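Local coordinates for protein putative transcription regulator (Lactobacillus plantarum WCFS1, PDB 3COL) that probably binds operator DNA as a dimeric transcription regulator of the TetR family, through an N-terminal helix-turn-helix domain, at the interface of chains A and B. Coordinates in Å, arbitrary orientation; residue numbers count along the deposited sequence, not the author numbering. Chains: chain A/B, Putative transcription regulator.

Contact 1: the interface of chains A and B. Residues chain A 148, 188, 191-192; chain B 188, 191-192.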
# COMPACT_ATOMS: atom_id res chain seq x y z
N LYS A 148 19.32 -5.89 5.01
CA LYS A 148 19.34 -6.91 3.97
C LYS A 148 19.77 -6.42 2.58
O LYS A 148 19.45 -5.30 2.17
CB LYS A 148 17.96 -7.57 3.87
CG LYS A 148 17.59 -8.39 5.13
CD LYS A 148 16.26 -9.15 4.94
CE LYS A 148 15.98 -10.13 6.08
NZ LYS A 148 15.63 -9.34 7.33
N MSE A 188 8.50 -5.30 14.12
CA MSE A 188 8.20 -5.94 12.82
C MSE A 188 9.02 -5.30 11.66
O MSE A 188 9.65 -6.00 10.87
CB MSE A 188 6.71 -5.90 12.51
CG MSE A 188 6.44 -6.08 10.99
SE MSE A 188 4.54 -6.23 10.61
CE MSE A 188 4.20 -8.09 11.02
N ASP A 191 13.00 -5.93 12.17
CA ASP A 191 13.24 -7.36 11.80
C ASP A 191 13.20 -7.59 10.27
O ASP A 191 14.06 -8.30 9.71
CB ASP A 191 12.24 -8.31 12.48
CG ASP A 191 12.48 -8.43 13.98
OD1 ASP A 191 13.49 -7.88 14.44
OD2 ASP A 191 11.65 -9.06 14.69
N ALA A 192 12.18 -7.03 9.63
CA ALA A 192 12.01 -7.14 8.15
C ALA A 192 13.27 -6.63 7.46
O ALA A 192 13.82 -7.30 6.62
CB ALA A 192 10.85 -6.34 7.68
N MSE B 188 12.76 -11.46 4.35
CA MSE B 188 12.23 -10.20 4.86
C MSE B 188 10.85 -10.43 5.47
O MSE B 188 10.55 -9.93 6.55
CB MSE B 188 12.15 -9.16 3.74
CG MSE B 188 11.33 -7.90 4.12
SE MSE B 188 11.43 -6.48 2.81
CE MSE B 188 13.06 -5.59 3.38
N ASP B 191 10.98 -12.73 8.65
CA ASP B 191 11.64 -12.00 9.75
C ASP B 191 10.64 -10.99 10.32
O ASP B 191 10.51 -10.86 11.54
CB ASP B 191 12.88 -11.25 9.25
CG ASP B 191 14.11 -12.15 9.11
OD1 ASP B 191 14.07 -13.34 9.49
OD2 ASP B 191 15.14 -11.64 8.64
N ALA B 192 9.90 -10.32 9.43
CA ALA B 192 8.86 -9.38 9.84
C ALA B 192 7.81 -10.02 10.75
O ALA B 192 7.52 -9.51 11.83
CB ALA B 192 8.21 -8.71 8.62

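Contact 2: the interface of chains A and B. Residues chain A 150, 154; chain B 162, 166, 175, 180, 184-185, 188.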
# COMPACT_ATOMS: atom_id res chain seq x y z
N LEU A 150 18.66 -6.16 -0.24
CA LEU A 150 17.46 -6.14 -1.02
C LEU A 150 17.27 -4.72 -1.52
O LEU A 150 17.87 -3.78 -0.97
CB LEU A 150 16.25 -6.54 -0.15
CG LEU A 150 16.14 -8.03 0.25
CD1 LEU A 150 15.03 -8.23 1.27
CD2 LEU A 150 15.91 -8.92 -0.99
N LEU A 154 12.10 -2.11 -1.43
CA LEU A 154 11.53 -3.11 -0.51
C LEU A 154 11.62 -2.71 0.96
O LEU A 154 10.68 -2.92 1.73
CB LEU A 154 12.16 -4.50 -0.69
CG LEU A 154 11.92 -5.36 -1.93
CD1 LEU A 154 11.84 -6.88 -1.60
CD2 LEU A 154 10.74 -4.97 -2.64
N THR B 162 5.02 -6.47 0.39
CA THR B 162 6.38 -6.85 -0.03
C THR B 162 6.35 -7.55 -1.41
O THR B 162 7.11 -7.19 -2.33
CB THR B 162 7.04 -7.76 1.01
OG1 THR B 162 7.12 -7.05 2.24
CG2 THR B 162 8.46 -8.13 0.62
N HIS B 166 7.73 -6.05 -5.16
CA HIS B 166 8.71 -6.85 -5.89
C HIS B 166 8.18 -7.16 -7.31
O HIS B 166 8.89 -6.95 -8.29
CB HIS B 166 8.96 -8.12 -5.10
CG HIS B 166 9.87 -9.11 -5.77
ND1 HIS B 166 11.16 -8.81 -6.13
CD2 HIS B 166 9.69 -10.42 -6.06
CE1 HIS B 166 11.73 -9.89 -6.63
NE2 HIS B 166 10.86 -10.88 -6.61
N TYR B 175 14.75 -4.56 -12.09
CA TYR B 175 15.72 -5.65 -12.11
C TYR B 175 15.05 -6.86 -12.75
O TYR B 175 13.83 -6.88 -12.91
CB TYR B 175 16.25 -5.98 -10.70
CG TYR B 175 15.17 -6.05 -9.60
CD1 TYR B 175 15.00 -5.00 -8.71
CD2 TYR B 175 14.32 -7.16 -9.49
CE1 TYR B 175 14.02 -5.06 -7.72
CE2 TYR B 175 13.36 -7.26 -8.49
CZ TYR B 175 13.22 -6.20 -7.60
OH TYR B 175 12.26 -6.28 -6.60
N TYR B 180 16.31 -11.98 -7.68
CA TYR B 180 16.05 -12.51 -6.35
C TYR B 180 15.25 -13.81 -6.43
O TYR B 180 14.52 -14.05 -7.42
CB TYR B 180 15.32 -11.47 -5.50
CG TYR B 180 16.12 -10.18 -5.38
CD1 TYR B 180 17.17 -10.07 -4.48
CD2 TYR B 180 15.83 -9.07 -6.21
CE1 TYR B 180 17.93 -8.88 -4.39
CE2 TYR B 180 16.57 -7.91 -6.15
CZ TYR B 180 17.61 -7.81 -5.22
OH TYR B 180 18.33 -6.66 -5.14
N ASP B 184 15.00 -15.16 -0.90
CA ASP B 184 15.49 -13.80 -0.56
C ASP B 184 14.36 -12.90 -0.03
O ASP B 184 14.52 -12.14 0.95
CB ASP B 184 16.14 -13.14 -1.77
CG ASP B 184 17.41 -13.84 -2.23
OD1 ASP B 184 18.18 -14.31 -1.38
OD2 ASP B 184 17.66 -13.88 -3.46
N ILE B 185 13.23 -12.94 -0.73
CA ILE B 185 12.10 -12.08 -0.40
C ILE B 185 11.41 -12.62 0.88
O ILE B 185 11.05 -11.84 1.76
CB ILE B 185 11.09 -12.02 -1.57
CG1 ILE B 185 11.79 -11.62 -2.88
CG2 ILE B 185 9.85 -11.10 -1.24
CD1 ILE B 185 12.50 -10.28 -2.84
N MSE B 188 12.76 -11.46 4.35
CA MSE B 188 12.23 -10.20 4.86
C MSE B 188 10.85 -10.43 5.47
O MSE B 188 10.55 -9.93 6.55
CB MSE B 188 12.15 -9.16 3.74
CG MSE B 188 11.33 -7.90 4.12
SE MSE B 188 11.43 -6.48 2.81
CE MSE B 188 13.06 -5.59 3.38
O HOH W 1 8.53 -4.37 1.11

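Contact 3: the interface of chains A and B. Residues chain A 158, 161; chain B 157-158, 161.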
# COMPACT_ATOMS: atom_id res chain seq x y z
N VAL A 158 8.29 -1.76 3.23
CA VAL A 158 7.93 -2.31 4.52
C VAL A 158 7.67 -1.23 5.59
O VAL A 158 6.72 -1.34 6.38
CB VAL A 158 8.94 -3.42 5.02
CG1 VAL A 158 10.33 -2.85 5.35
CG2 VAL A 158 8.38 -4.07 6.27
N SER A 161 4.33 0.73 4.21
CA SER A 161 3.11 -0.12 4.19
C SER A 161 2.63 -0.51 5.58
O SER A 161 1.44 -0.45 5.86
CB SER A 161 3.32 -1.35 3.32
OG SER A 161 2.25 -2.26 3.48
N GLY B 157 -0.50 -7.61 5.71
CA GLY B 157 0.06 -6.41 5.05
C GLY B 157 1.50 -6.59 4.56
O GLY B 157 1.82 -6.31 3.41
N VAL B 158 2.36 -7.11 5.42
CA VAL B 158 3.75 -7.21 5.03
C VAL B 158 3.95 -8.27 3.95
O VAL B 158 4.80 -8.09 3.07
CB VAL B 158 4.72 -7.42 6.23
CG1 VAL B 158 4.51 -8.80 6.89
CG2 VAL B 158 6.19 -7.21 5.79
N SER B 161 2.21 -6.43 0.63
CA SER B 161 2.91 -5.25 0.13
C SER B 161 4.32 -5.59 -0.33
O SER B 161 4.76 -5.08 -1.35
CB SER B 161 2.96 -4.09 1.13
OG SER B 161 3.60 -4.54 2.28
O HOH W 2 3.88 -3.88 5.45

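Contact 1: the interface of chains A and B
A:Lys148 reaches across to B:Asp191 at what is probably the dimer interface of a TetR-family regulator, where the helices 182-193 of the two subunits meet. Its chain leaves CB with CG anti to the carbonyl carbon (chi1 -66°) and runs extended through CD, which skirts the CA of B:Met188. A:Lys148 CE packs 3.9 Å from the backbone CA of B:Met188 and passes beside the carboxylate of B:Asp191. A bend at the last torsion (chi4 71°) then turns the ammonium NZ of A:Lys148 to the anti lone pair of B:Asp191 OD2, 2.7 Å away, in a salt bridge. The same NZ of A:Lys148 hydrogen-bonds its own subunit, meeting A:Ala192 O at 2.8 Å from above the carbonyl plane, and so ties the end of helix 182-193 of chain A to the carboxylate of chain B. Cutting A:Lys148 back to an alanine would probably deprive the B:Asp191 carboxylate of this cationic mate and A:Ala192 O of this donor. Beside this bridge the helices come close enough for the methyl groups A:Ala192 CB and B:Ala192 CB to touch at 3.7 Å. Each methyl also meets the selenomethionine opposite, A:Ala192 CB lying 3.9 Å from B:Met188 CG.

Contact 2: the interface of chains A and B
Helices 152-171 and 182-193, the C-terminal pair through which TetR-family proteins commonly dimerise, and the loops beside them form a largely apolar patch here, in which A:Leu150 and A:Leu154 pack on chain B. A:Leu150 CG lies anti to the carbonyl carbon (chi1 -73°), which directs its two methyls at the partner. The two branches of A:Leu150 part company: CD1 rests on the selenomethionine, 3.9 Å from B:Met188 CB, while CD2 approaches the tyrosine ring at 3.9 Å from B:Tyr180 CD1. A:Leu154 sends CD1 to the tip of B:Ile185, where CD1 meets CD1 at 3.7 Å with the two side chains nearly perpendicular. Its other methyl, CD2, faces the backbone of B:His166, and A:Leu154 CB lies 4.1 Å from B:Met188 SE. B:Ile185 CD1 has a second role, capping the B:His166 ring over its centre, 3.8 Å above the plane. That imidazole is further fixed by a hydrogen bond of 2.8 Å between B:His166 ND1 and B:Tyr175 OH, with ND1 at the edge of the phenol ring and in its plane. B:Tyr180 CE2 covers one face of B:Tyr175, so a second shell of side chains backs the surface that receives the leucines. Water 1 joins A:Leu154 O, 2.7 Å away, to the hydroxyl OG1 of B:Thr162. In the fold, A:Leu150 precedes helix 152-171 and A:Leu154 lies in its first turn, against both of these helices of chain B and the connection between them.

Contact 3: the interface of chains A and B
No aromatic ring or other flat side chain takes part where A:Ser161 and B:Ser161 meet; the planar group concerned is the peptide carbonyl of B:Gly157, approached from above its plane by the hydroxyl of B:Ser161. This bond, from B:Ser161 OG to B:Gly157 O, measures 2.8 Å, with the donor 38° out of the plane. B:Ser161 OG also donates to A:Ser161 OG at 2.9 Å, and its one hydrogen can serve these acceptors only in alternation or as a shared bond. The serines adopt different torsions: OG of B:Ser161 sits between the backbone N and the carbonyl carbon (chi1 59°), turned back towards its own helix, whereas OG of A:Ser161 is anti to N (chi1 170°) and extends to the partner. Water 2 completes a small triangle, 3.0 Å from A:Ser161 OG and 3.2 Å from B:Ser161 OG. Next to this polar group the valines lie alongside each other and point the same way, with A:Val158 CG2 3.9 Å from B:Val158 CG2. Equivalent residues thus face each other near the two-fold axis, although the serine pair breaks exact symmetry. All belong to helix 152-171, which here meets its symmetry mate in what is probably the TetR-family dimer interface.

The three contacts form one continuous two-fold interface, with C-alpha centres about 11 Å apart between contact 1 and either of the others and about 12 Å apart between contacts 2 and 3. B:Met188 belongs to both contact 1 and contact 2. Contact 1 pairs the helices 182-193 of the two chains, contact 3 pairs the helices 152-171, and contact 2 draws on both elements of chain B. The two-fold symmetry gives each contact a twin with the chains exchanged. The combination suggests a four-helix dimer interface that would probably keep the two subunits together and so help set the spacing of their DNA-binding domains.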